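Local coordinates for beta-catenin homolog sys-1 (PDB 3C2G), which acts as a transcription coregulator in the Wnt signaling asymmetry pathway, binding the TCF factor pop-1 directly and activating or repressing target genes, at residues D206-N211 with G268-D273; I233-L238 with Q258-T263; L118-I123 with V170-E175; P327-L332 with T346-N351. All coordinates share one frame; numbering follows the deposited sequence.

Interaction 1 of 4, residues D206-N211 with G268-D273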
# COMPACT_ATOMS: atom_id res chain seq x y z
N ASP A 206 13.02 -1.14 -12.22
CA ASP A 206 13.65 -2.40 -12.62
C ASP A 206 15.14 -2.26 -12.87
O ASP A 206 15.88 -3.22 -12.72
CB ASP A 206 12.98 -2.98 -13.85
CG ASP A 206 11.67 -3.65 -13.54
OD1 ASP A 206 11.38 -3.90 -12.35
OD2 ASP A 206 10.92 -3.94 -14.48
N TYR A 207 15.59 -1.08 -13.27
CA TYR A 207 17.02 -0.89 -13.42
C TYR A 207 17.68 -0.86 -12.05
O TYR A 207 18.72 -1.48 -11.84
CB TYR A 207 17.39 0.35 -14.25
CG TYR A 207 18.89 0.56 -14.32
CD1 TYR A 207 19.70 -0.37 -14.97
CD2 TYR A 207 19.49 1.65 -13.69
CE1 TYR A 207 21.08 -0.21 -15.01
CE2 TYR A 207 20.88 1.82 -13.73
CZ TYR A 207 21.67 0.88 -14.39
OH TYR A 207 23.04 1.04 -14.43
N PHE A 208 17.05 -0.16 -11.11
CA PHE A 208 17.57 -0.08 -9.74
C PHE A 208 17.56 -1.41 -9.00
O PHE A 208 18.50 -1.72 -8.28
CB PHE A 208 16.81 0.98 -8.93
CG PHE A 208 17.10 2.39 -9.36
CD1 PHE A 208 18.38 2.77 -9.75
CD2 PHE A 208 16.09 3.35 -9.34
CE1 PHE A 208 18.64 4.07 -10.14
CE2 PHE A 208 16.34 4.66 -9.72
CZ PHE A 208 17.62 5.02 -10.12
N ILE A 209 16.50 -2.18 -9.18
CA ILE A 209 16.38 -3.49 -8.55
C ILE A 209 17.31 -4.51 -9.20
O ILE A 209 18.22 -5.03 -8.56
CB ILE A 209 14.93 -4.01 -8.63
CG1 ILE A 209 14.00 -3.16 -7.77
CG2 ILE A 209 14.85 -5.46 -8.18
CD1 ILE A 209 12.55 -3.27 -8.18
N TRP A 210 17.08 -4.76 -10.48
CA TRP A 210 17.66 -5.90 -11.15
C TRP A 210 19.00 -5.62 -11.82
O TRP A 210 19.76 -6.55 -12.09
CB TRP A 210 16.67 -6.49 -12.15
CG TRP A 210 15.41 -6.96 -11.48
CD1 TRP A 210 14.18 -6.39 -11.56
CD2 TRP A 210 15.28 -8.08 -10.61
NE1 TRP A 210 13.28 -7.09 -10.82
CE2 TRP A 210 13.93 -8.14 -10.21
CE3 TRP A 210 16.17 -9.05 -10.12
CZ2 TRP A 210 13.44 -9.13 -9.35
CZ3 TRP A 210 15.68 -10.04 -9.27
CH2 TRP A 210 14.33 -10.07 -8.89
N ASN A 211 19.30 -4.36 -12.10
CA ASN A 211 20.55 -3.99 -12.77
C ASN A 211 20.78 -4.85 -14.01
O ASN A 211 21.89 -5.35 -14.24
CB ASN A 211 21.72 -4.10 -11.77
CG ASN A 211 22.94 -3.27 -12.18
OD1 ASN A 211 23.17 -3.00 -13.36
ND2 ASN A 211 23.74 -2.88 -11.19
N GLY A 268 8.88 0.54 -0.78
CA GLY A 268 7.50 0.56 -1.21
C GLY A 268 7.33 1.00 -2.66
O GLY A 268 6.58 0.39 -3.42
N LEU A 269 8.02 2.07 -3.06
CA LEU A 269 7.91 2.53 -4.44
C LEU A 269 8.59 1.63 -5.44
O LEU A 269 8.11 1.49 -6.56
CB LEU A 269 8.42 3.96 -4.57
CG LEU A 269 7.23 4.86 -4.90
CD1 LEU A 269 7.12 6.06 -3.92
CD2 LEU A 269 7.27 5.30 -6.38
N LEU A 270 9.69 1.01 -5.05
CA LEU A 270 10.43 0.18 -5.98
C LEU A 270 9.72 -1.13 -6.29
O LEU A 270 9.74 -1.59 -7.43
CB LEU A 270 11.82 -0.12 -5.43
CG LEU A 270 12.87 0.97 -5.57
CD1 LEU A 270 14.04 0.63 -4.67
CD2 LEU A 270 13.30 1.11 -7.03
N LEU A 271 9.11 -1.73 -5.28
CA LEU A 271 8.55 -3.07 -5.41
C LEU A 271 7.18 -3.05 -6.08
O LEU A 271 6.16 -3.30 -5.45
CB LEU A 271 8.52 -3.75 -4.04
CG LEU A 271 9.87 -3.74 -3.32
CD1 LEU A 271 9.67 -4.21 -1.90
CD2 LEU A 271 10.96 -4.56 -4.05
N HIS A 272 7.18 -2.72 -7.37
CA HIS A 272 5.94 -2.45 -8.10
C HIS A 272 5.12 -3.69 -8.49
O HIS A 272 3.90 -3.61 -8.65
CB HIS A 272 6.25 -1.60 -9.34
CG HIS A 272 7.25 -2.21 -10.27
ND1 HIS A 272 6.90 -2.76 -11.48
CD2 HIS A 272 8.60 -2.36 -10.17
CE1 HIS A 272 7.98 -3.22 -12.09
NE2 HIS A 272 9.02 -2.99 -11.31
N ASP A 273 5.78 -4.84 -8.63
CA ASP A 273 5.12 -6.05 -9.10
C ASP A 273 5.59 -7.31 -8.38
O ASP A 273 6.43 -7.24 -7.48
CB ASP A 273 5.31 -6.20 -10.61
CG ASP A 273 6.77 -6.40 -11.02
OD1 ASP A 273 7.60 -6.80 -10.19
OD2 ASP A 273 7.08 -6.15 -12.20

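Interaction 2 of 4, residues I233-L238 with Q258-T263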
# COMPACT_ATOMS: atom_id res chain seq x y z
N ILE A 233 19.16 -2.15 8.28
CA ILE A 233 19.71 -2.96 9.34
C ILE A 233 20.86 -2.27 10.07
O ILE A 233 20.93 -2.32 11.29
CB ILE A 233 20.11 -4.36 8.82
CG1 ILE A 233 18.86 -5.14 8.45
CG2 ILE A 233 20.94 -5.13 9.86
CD1 ILE A 233 17.90 -5.39 9.63
N GLY A 234 21.77 -1.68 9.30
CA GLY A 234 22.79 -0.80 9.85
C GLY A 234 22.23 0.29 10.74
O GLY A 234 22.77 0.54 11.82
N SER A 235 21.15 0.94 10.33
CA SER A 235 20.53 1.95 11.17
C SER A 235 19.91 1.31 12.40
O SER A 235 20.05 1.84 13.52
CB SER A 235 19.47 2.76 10.41
OG SER A 235 19.98 3.34 9.22
N TYR A 236 19.22 0.18 12.21
CA TYR A 236 18.62 -0.50 13.35
C TYR A 236 19.68 -0.84 14.38
O TYR A 236 19.51 -0.61 15.57
CB TYR A 236 17.84 -1.76 12.95
CG TYR A 236 17.29 -2.44 14.17
CD1 TYR A 236 16.23 -1.87 14.89
CD2 TYR A 236 17.87 -3.59 14.67
CE1 TYR A 236 15.75 -2.46 16.05
CE2 TYR A 236 17.40 -4.20 15.81
CZ TYR A 236 16.33 -3.63 16.50
OH TYR A 236 15.87 -4.24 17.65
N ARG A 237 20.81 -1.34 13.91
CA ARG A 237 21.88 -1.71 14.81
C ARG A 237 22.30 -0.56 15.72
O ARG A 237 22.67 -0.79 16.86
CB ARG A 237 23.07 -2.25 14.04
CG ARG A 237 22.95 -3.72 13.71
CD ARG A 237 24.17 -4.22 12.99
NE ARG A 237 24.38 -5.63 13.30
CZ ARG A 237 25.49 -6.31 13.01
NH1 ARG A 237 26.50 -5.72 12.38
NH2 ARG A 237 25.57 -7.59 13.35
N LEU A 238 22.24 0.67 15.21
CA LEU A 238 22.75 1.81 15.96
C LEU A 238 21.72 2.41 16.90
O LEU A 238 22.08 3.05 17.88
CB LEU A 238 23.28 2.88 15.01
CG LEU A 238 24.55 2.52 14.24
CD1 LEU A 238 24.72 3.46 13.04
CD2 LEU A 238 25.79 2.53 15.13
N GLN A 258 14.39 8.32 10.94
CA GLN A 258 13.91 8.91 9.70
C GLN A 258 14.56 8.23 8.49
O GLN A 258 13.90 7.99 7.49
CB GLN A 258 14.16 10.43 9.71
CG GLN A 258 13.02 11.28 9.10
CD GLN A 258 11.64 11.10 9.78
OE1 GLN A 258 11.53 10.98 11.01
NE2 GLN A 258 10.59 11.10 8.96
N VAL A 259 15.84 7.88 8.59
CA VAL A 259 16.50 7.11 7.55
C VAL A 259 15.80 5.75 7.31
O VAL A 259 15.62 5.33 6.17
CB VAL A 259 17.99 6.88 7.86
CG1 VAL A 259 18.56 5.75 6.98
CG2 VAL A 259 18.79 8.15 7.64
N ILE A 260 15.39 5.09 8.39
CA ILE A 260 14.69 3.81 8.28
C ILE A 260 13.31 3.97 7.62
O ILE A 260 12.91 3.16 6.77
CB ILE A 260 14.56 3.15 9.67
CG1 ILE A 260 15.91 2.68 10.16
CG2 ILE A 260 13.52 2.02 9.65
CD1 ILE A 260 15.99 2.61 11.67
N ILE A 261 12.58 5.00 8.03
CA ILE A 261 11.26 5.28 7.50
C ILE A 261 11.29 5.61 6.01
O ILE A 261 10.48 5.11 5.24
CB ILE A 261 10.55 6.39 8.31
CG1 ILE A 261 10.24 5.88 9.73
CG2 ILE A 261 9.30 6.87 7.60
CD1 ILE A 261 9.67 6.90 10.70
N ARG A 262 12.24 6.42 5.58
CA ARG A 262 12.36 6.74 4.17
C ARG A 262 12.86 5.55 3.35
O ARG A 262 12.56 5.44 2.16
CB ARG A 262 13.26 7.97 3.97
CG ARG A 262 12.64 9.29 4.47
CD ARG A 262 13.64 10.45 4.26
NE ARG A 262 13.20 11.73 4.83
CZ ARG A 262 12.85 12.79 4.11
NH1 ARG A 262 12.89 12.76 2.78
NH2 ARG A 262 12.48 13.91 4.73
N THR A 263 13.62 4.66 3.97
CA THR A 263 14.00 3.42 3.30
C THR A 263 12.79 2.50 3.10
O THR A 263 12.66 1.90 2.05
CB THR A 263 15.09 2.69 4.07
OG1 THR A 263 16.26 3.53 4.11
CG2 THR A 263 15.45 1.37 3.42

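Interaction 3 of 4, residues L118-I123 with V170-E175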
# COMPACT_ATOMS: atom_id res chain seq x y z
N LEU A 118 28.75 18.99 -13.23
CA LEU A 118 29.42 19.80 -12.23
C LEU A 118 28.64 19.76 -10.91
O LEU A 118 29.23 19.57 -9.84
CB LEU A 118 29.60 21.25 -12.70
CG LEU A 118 30.53 21.55 -13.88
CD1 LEU A 118 30.44 23.02 -14.23
CD2 LEU A 118 31.98 21.15 -13.62
N ILE A 119 27.32 19.95 -10.99
CA ILE A 119 26.44 19.97 -9.82
C ILE A 119 26.48 18.62 -9.12
O ILE A 119 26.84 18.53 -7.95
CB ILE A 119 24.98 20.35 -10.20
CG1 ILE A 119 24.85 21.86 -10.44
CG2 ILE A 119 23.98 19.87 -9.14
CD1 ILE A 119 24.84 22.70 -9.19
N CYS A 120 26.13 17.58 -9.86
CA CYS A 120 26.11 16.25 -9.32
C CYS A 120 27.47 15.86 -8.72
O CYS A 120 27.54 15.08 -7.76
CB CYS A 120 25.64 15.27 -10.40
SG CYS A 120 26.56 13.74 -10.46
N ASN A 121 28.55 16.41 -9.26
CA ASN A 121 29.87 16.19 -8.68
C ASN A 121 30.05 16.77 -7.28
O ASN A 121 30.79 16.22 -6.47
CB ASN A 121 30.97 16.70 -9.58
CG ASN A 121 32.24 15.90 -9.42
OD1 ASN A 121 33.10 16.22 -8.58
ND2 ASN A 121 32.34 14.81 -10.18
N LEU A 122 29.36 17.86 -6.99
CA LEU A 122 29.45 18.50 -5.68
C LEU A 122 28.76 17.72 -4.54
O LEU A 122 29.02 17.99 -3.37
CB LEU A 122 28.89 19.92 -5.76
CG LEU A 122 29.68 20.91 -6.62
CD1 LEU A 122 28.75 21.90 -7.31
CD2 LEU A 122 30.70 21.63 -5.81
N ILE A 123 27.89 16.76 -4.88
CA ILE A 123 27.29 15.89 -3.84
C ILE A 123 27.92 14.50 -3.79
O ILE A 123 27.38 13.60 -3.17
CB ILE A 123 25.76 15.76 -3.97
CG1 ILE A 123 25.36 15.28 -5.37
CG2 ILE A 123 25.09 17.07 -3.56
CD1 ILE A 123 23.91 14.93 -5.49
N VAL A 170 23.01 8.73 -10.82
CA VAL A 170 22.41 7.60 -10.09
C VAL A 170 23.50 6.80 -9.37
O VAL A 170 23.31 6.37 -8.23
CB VAL A 170 21.47 6.72 -10.97
CG1 VAL A 170 20.22 7.50 -11.34
CG2 VAL A 170 22.16 6.21 -12.22
N GLY A 171 24.65 6.67 -10.03
CA GLY A 171 25.87 6.18 -9.40
C GLY A 171 26.21 6.96 -8.14
O GLY A 171 26.36 6.39 -7.06
N THR A 172 26.29 8.28 -8.27
CA THR A 172 26.68 9.12 -7.15
C THR A 172 25.73 8.95 -5.97
O THR A 172 26.19 8.78 -4.84
CB THR A 172 26.84 10.61 -7.58
OG1 THR A 172 28.06 10.76 -8.32
CG2 THR A 172 26.90 11.55 -6.36
N LEU A 173 24.42 8.97 -6.22
CA LEU A 173 23.43 8.83 -5.16
C LEU A 173 23.51 7.46 -4.50
O LEU A 173 23.37 7.35 -3.27
CB LEU A 173 22.00 9.06 -5.69
CG LEU A 173 21.55 10.42 -6.22
CD1 LEU A 173 20.19 10.27 -6.88
CD2 LEU A 173 21.49 11.53 -5.16
N SER A 174 23.76 6.42 -5.31
CA SER A 174 23.80 5.04 -4.82
C SER A 174 24.97 4.79 -3.91
O SER A 174 24.90 3.91 -3.05
CB SER A 174 23.87 4.06 -5.98
OG SER A 174 22.65 4.04 -6.68
N GLU A 175 26.05 5.54 -4.09
CA GLU A 175 27.25 5.33 -3.28
C GLU A 175 26.93 5.60 -1.80
O GLU A 175 27.58 5.06 -0.92
CB GLU A 175 28.42 6.18 -3.79
CG GLU A 175 29.79 5.74 -3.23
CD GLU A 175 30.99 6.52 -3.79
OE1 GLU A 175 30.91 7.04 -4.94
OE2 GLU A 175 32.04 6.60 -3.09

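Interaction 4 of 4, residues P327-L332 with T346-N351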
# COMPACT_ATOMS: atom_id res chain seq x y z
N PRO A 327 4.90 -15.52 14.97
CA PRO A 327 4.49 -15.25 16.35
C PRO A 327 4.77 -13.82 16.81
O PRO A 327 3.96 -13.24 17.55
CB PRO A 327 5.32 -16.23 17.16
CG PRO A 327 5.60 -17.34 16.22
CD PRO A 327 5.79 -16.69 14.89
N PHE A 328 5.88 -13.24 16.36
CA PHE A 328 6.19 -11.86 16.71
C PHE A 328 5.12 -10.92 16.20
O PHE A 328 4.61 -10.09 16.93
CB PHE A 328 7.58 -11.45 16.20
CG PHE A 328 7.87 -9.98 16.37
CD1 PHE A 328 8.34 -9.49 17.59
CD2 PHE A 328 7.67 -9.08 15.31
CE1 PHE A 328 8.60 -8.11 17.76
CE2 PHE A 328 7.92 -7.72 15.47
CZ PHE A 328 8.39 -7.23 16.70
N LEU A 329 4.78 -11.07 14.92
CA LEU A 329 3.74 -10.25 14.31
C LEU A 329 2.36 -10.42 14.95
O LEU A 329 1.63 -9.45 15.10
CB LEU A 329 3.69 -10.47 12.80
CG LEU A 329 4.97 -10.01 12.07
CD1 LEU A 329 4.92 -10.36 10.61
CD2 LEU A 329 5.23 -8.49 12.25
N LEU A 330 2.00 -11.64 15.34
CA LEU A 330 0.75 -11.85 16.05
C LEU A 330 0.73 -11.13 17.39
O LEU A 330 -0.28 -10.55 17.76
CB LEU A 330 0.46 -13.34 16.24
CG LEU A 330 0.19 -14.04 14.90
CD1 LEU A 330 0.36 -15.53 15.03
CD2 LEU A 330 -1.18 -13.66 14.38
N ARG A 331 1.86 -11.17 18.09
CA ARG A 331 2.00 -10.46 19.35
C ARG A 331 1.83 -8.96 19.15
O ARG A 331 1.13 -8.30 19.91
CB ARG A 331 3.36 -10.75 19.97
CG ARG A 331 3.39 -10.61 21.50
CD ARG A 331 4.74 -11.09 22.09
NE ARG A 331 5.25 -12.31 21.44
CZ ARG A 331 6.44 -12.41 20.84
NH1 ARG A 331 7.28 -11.38 20.83
NH2 ARG A 331 6.80 -13.56 20.27
N LEU A 332 2.48 -8.43 18.12
CA LEU A 332 2.34 -7.03 17.74
C LEU A 332 0.89 -6.62 17.49
O LEU A 332 0.43 -5.63 18.03
CB LEU A 332 3.20 -6.71 16.51
CG LEU A 332 3.33 -5.22 16.20
CD1 LEU A 332 4.13 -4.53 17.31
CD2 LEU A 332 3.96 -4.98 14.83
N THR A 346 -3.15 -7.62 10.12
CA THR A 346 -4.18 -8.59 9.78
C THR A 346 -4.25 -8.81 8.27
O THR A 346 -4.59 -9.92 7.82
CB THR A 346 -5.60 -8.20 10.33
OG1 THR A 346 -6.02 -6.94 9.79
CG2 THR A 346 -5.62 -8.15 11.85
N GLY A 347 -3.96 -7.76 7.49
CA GLY A 347 -3.91 -7.85 6.04
C GLY A 347 -2.80 -8.79 5.62
O GLY A 347 -2.99 -9.68 4.80
N PHE A 348 -1.63 -8.60 6.22
CA PHE A 348 -0.49 -9.48 6.03
C PHE A 348 -0.78 -10.95 6.42
O PHE A 348 -0.37 -11.88 5.72
CB PHE A 348 0.71 -8.95 6.84
CG PHE A 348 1.88 -9.87 6.83
CD1 PHE A 348 2.81 -9.82 5.80
CD2 PHE A 348 2.05 -10.82 7.83
CE1 PHE A 348 3.91 -10.69 5.79
CE2 PHE A 348 3.13 -11.69 7.81
CZ PHE A 348 4.06 -11.62 6.80
N LEU A 349 -1.44 -11.14 7.56
CA LEU A 349 -1.77 -12.46 8.06
C LEU A 349 -2.64 -13.21 7.06
O LEU A 349 -2.37 -14.37 6.73
CB LEU A 349 -2.49 -12.31 9.40
CG LEU A 349 -2.78 -13.58 10.20
CD1 LEU A 349 -1.50 -14.40 10.48
CD2 LEU A 349 -3.53 -13.22 11.50
N SER A 350 -3.65 -12.53 6.52
CA SER A 350 -4.58 -13.15 5.57
C SER A 350 -3.90 -13.67 4.32
O SER A 350 -4.24 -14.75 3.86
CB SER A 350 -5.71 -12.19 5.20
OG SER A 350 -5.18 -11.06 4.53
N ASN A 351 -2.93 -12.91 3.79
CA ASN A 351 -2.18 -13.35 2.62
C ASN A 351 -1.12 -14.40 2.93
O ASN A 351 -0.91 -15.33 2.15
CB ASN A 351 -1.51 -12.19 1.90
CG ASN A 351 -2.49 -11.30 1.17
OD1 ASN A 351 -3.56 -11.73 0.75
ND2 ASN A 351 -2.13 -10.03 1.01

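Interaction 1 of 4, residues D206-N211 with G268-D273
Asp206, on helix 202-210, hydrogen-bonds His272, just past the end of helix 251-270, within the armadillo domain. Followed outward, Asp206 first carries CB beside the line of approach. A chi1 of -78° sets CG opposite the carbonyl carbon and turns the carboxylate to the imidazole, with CG 3.5 Å from His272 NE2. OD1 accepts the N-H of His272 NE2 at 2.7 Å, in a short, nearly straight bond (N-H...O 161°). OD2 stays back, 3.8 Å from the same nitrogen. OD1 lies in the plane of the imidazole, whereas the nitrogen sits well above the carboxylate plane. Beside this bond, side-chain packing takes over: Phe208 CB meets Leu270 CD2 at 4.0 Å, and Ile209 CD1 packs 4.2 Å from Leu270 CB and also lies 3.4 Å from the carbonyl oxygen Leu270 O. The inverse gamma turn centred on Leu271 sets the backbone of His272, from which chi1 of 57°, with CG between the backbone N and the carbonyl carbon, carries the ring to Asp206. Replacing Asp206 with an alanine would probably leave His272 NE2 without this acceptor and the imidazole freer to turn. Asp273 CG lies over one face of the His272 ring, 3.5 Å above its plane and toward the rim, and Asp273 OD2 is 4.9 Å from Asp206 OD1; two carboxylates so placed would probably favour the protonated imidazole, easing their mutual repulsion.

Interaction 2 of 4, residues I233-L238 with Q258-T263
Ser235 and Ile260 face each other where helices 224-239 and 251-270 pack as an antiparallel pair, consecutive in the chain and part of the helical stack of the armadillo domain. The evidence is in the axes: the short helical segments run 152° apart in direction and approach to 9.5 Å. Their nearest alpha carbons, those of Ser235 and Ile260, are 6.8 Å apart, a spacing that the small serine side chain permits. Apolar packing dominates. Ser235 CB rests on the longer, ethyl branch of the isoleucine, 3.6 Å from Ile260 CG1 and 3.7 Å from Ile260 CD1. Ile260 reaches there because CG1 stands opposite its own carbonyl carbon (chi1 -70°), which carries CD1 on alongside the serine to the backbone of Tyr236. Val259 adds a second touch, its CG1 lying 3.6 Å from Ser235 OG. Val292 of helix 285-292 meets both Tyr236 and Ile260, closing over that flank of the pair. The two hydroxyls are satisfied within their own helices. That of buried Ser235 is hydrogen-bonded to Val231 O one turn earlier, so its contact with Val259 is simply packing. On the partner helix Thr263 does likewise: its OG1 donates to Val259 O at 2.8 Å, and Thr263 N reaches the same oxygen from the other face of the carbonyl plane.

Interaction 3 of 4, residues L118-I123 with V170-E175
Thr172 presses its methyl into the end of helix 115-122, between Cys120 and Ile123, and its orientation organises the contact with helix 167-174. With CG2 anti to the backbone N, the methyl comes 3.8 Å from Ile123 O and 3.9 Å from Cys120 O. The hydroxyl branch, Thr172 OG1, beside the backbone N, is hydrogen-bonded to Lys168 O one turn back and lies 4.0 Å from Cys120 SG, a packing contact. Ile123, the residue after the helix, crosses both Thr172 and Leu173 obliquely. Its chi1 of 55° sets CG1 between the backbone N and the carbonyl carbon, so that CG1 passes 4.2 Å from Thr172 CG2 and the extended tip carries on to Leu173. There the methyls Ile123 CD1 and Leu173 CD2 meet tip to tip at 4.2 Å. Ile123 also packs on helix 134-150, and Leu173 on helix 189-198, so the pair ties helices 115-122 and 134-150 to helices 167-174 and 189-198. Chemically the contact is mostly van der Waals packing: methyl on carbonyl oxygens, sulfur beside a hydroxyl, methyl on methyl. Ile123 O is hydrogen-bonded to Tyr176 OH, which probably lessens the cost of setting this carbonyl beside a methyl.

Interaction 4 of 4, residues P327-L332 with T346-N351
Leu329 against Phe348 and Leu330 against Leu349 are the two side-chain pairs in contact between 327-332 and 346-351, on helices 325-335 and 339-352. In the first, one methyl does the touching: Leu329 CD1 sits 3.6 Å from Phe348 CE2, with the neighbouring ring carbons CD2 and CZ at 4.0 and 4.1 Å from it. The methyl approaches the ring obliquely, and the two side chains lie at about a right angle. In the second pair, also crossed near a right angle, Leu330 CD2 faces both branches of its partner, 3.7 Å from Leu349 CD2 and 4.0 Å from Leu349 CD1. All four residues are buried. The alpha carbons of Leu330 and Leu349, the nearest across the contact, stand 8.4 Å apart, so the side-chain ends bridge the gap. Phe348 and Leu349 already point their CB atoms toward the other helix, and CG anti to the backbone N (chi1 174° and -173°) extends each side chain to its leucine. Behind them, on the far side of the helix, Ser350 OG donates to Gly347 O at 2.6 Å and is also bonded to Arg403 NH2. Asn351, next along, uses ND2 to bond both Ser312 OG and the backbone of the bound peptide, consistent with the groove where pop-1 docks. The pairs sit between further helices of the armadillo domain: Leu308 of helix 298-311 touches both Leu329 and Phe348, helix 368-377 packs Leu371 on Leu330 and Leu372 on Leu349, and helix 388-409 adds Thr404 to Leu349.

In the fold
From the N terminus, interaction 3 comes first, closing a loop of 46 residues between helices 115-122 and 167-174. The chain then opens interaction 1 at 206-211, and before that closes at 268-273 it makes interaction 2, which is nested inside the larger loop. Both use helix 251-270, with centres about 19 Å apart. Interaction 4 follows in series as a short closure of neighbouring helices, its centre about 40 Å from that of interaction 3. No two loops cross, as suits a domain built by successive stacking of helices. Interactions 1 and 3 touch, Phe208 CZ lying 3.8 Å from Val170 CG1, linking these successive parts of the stack.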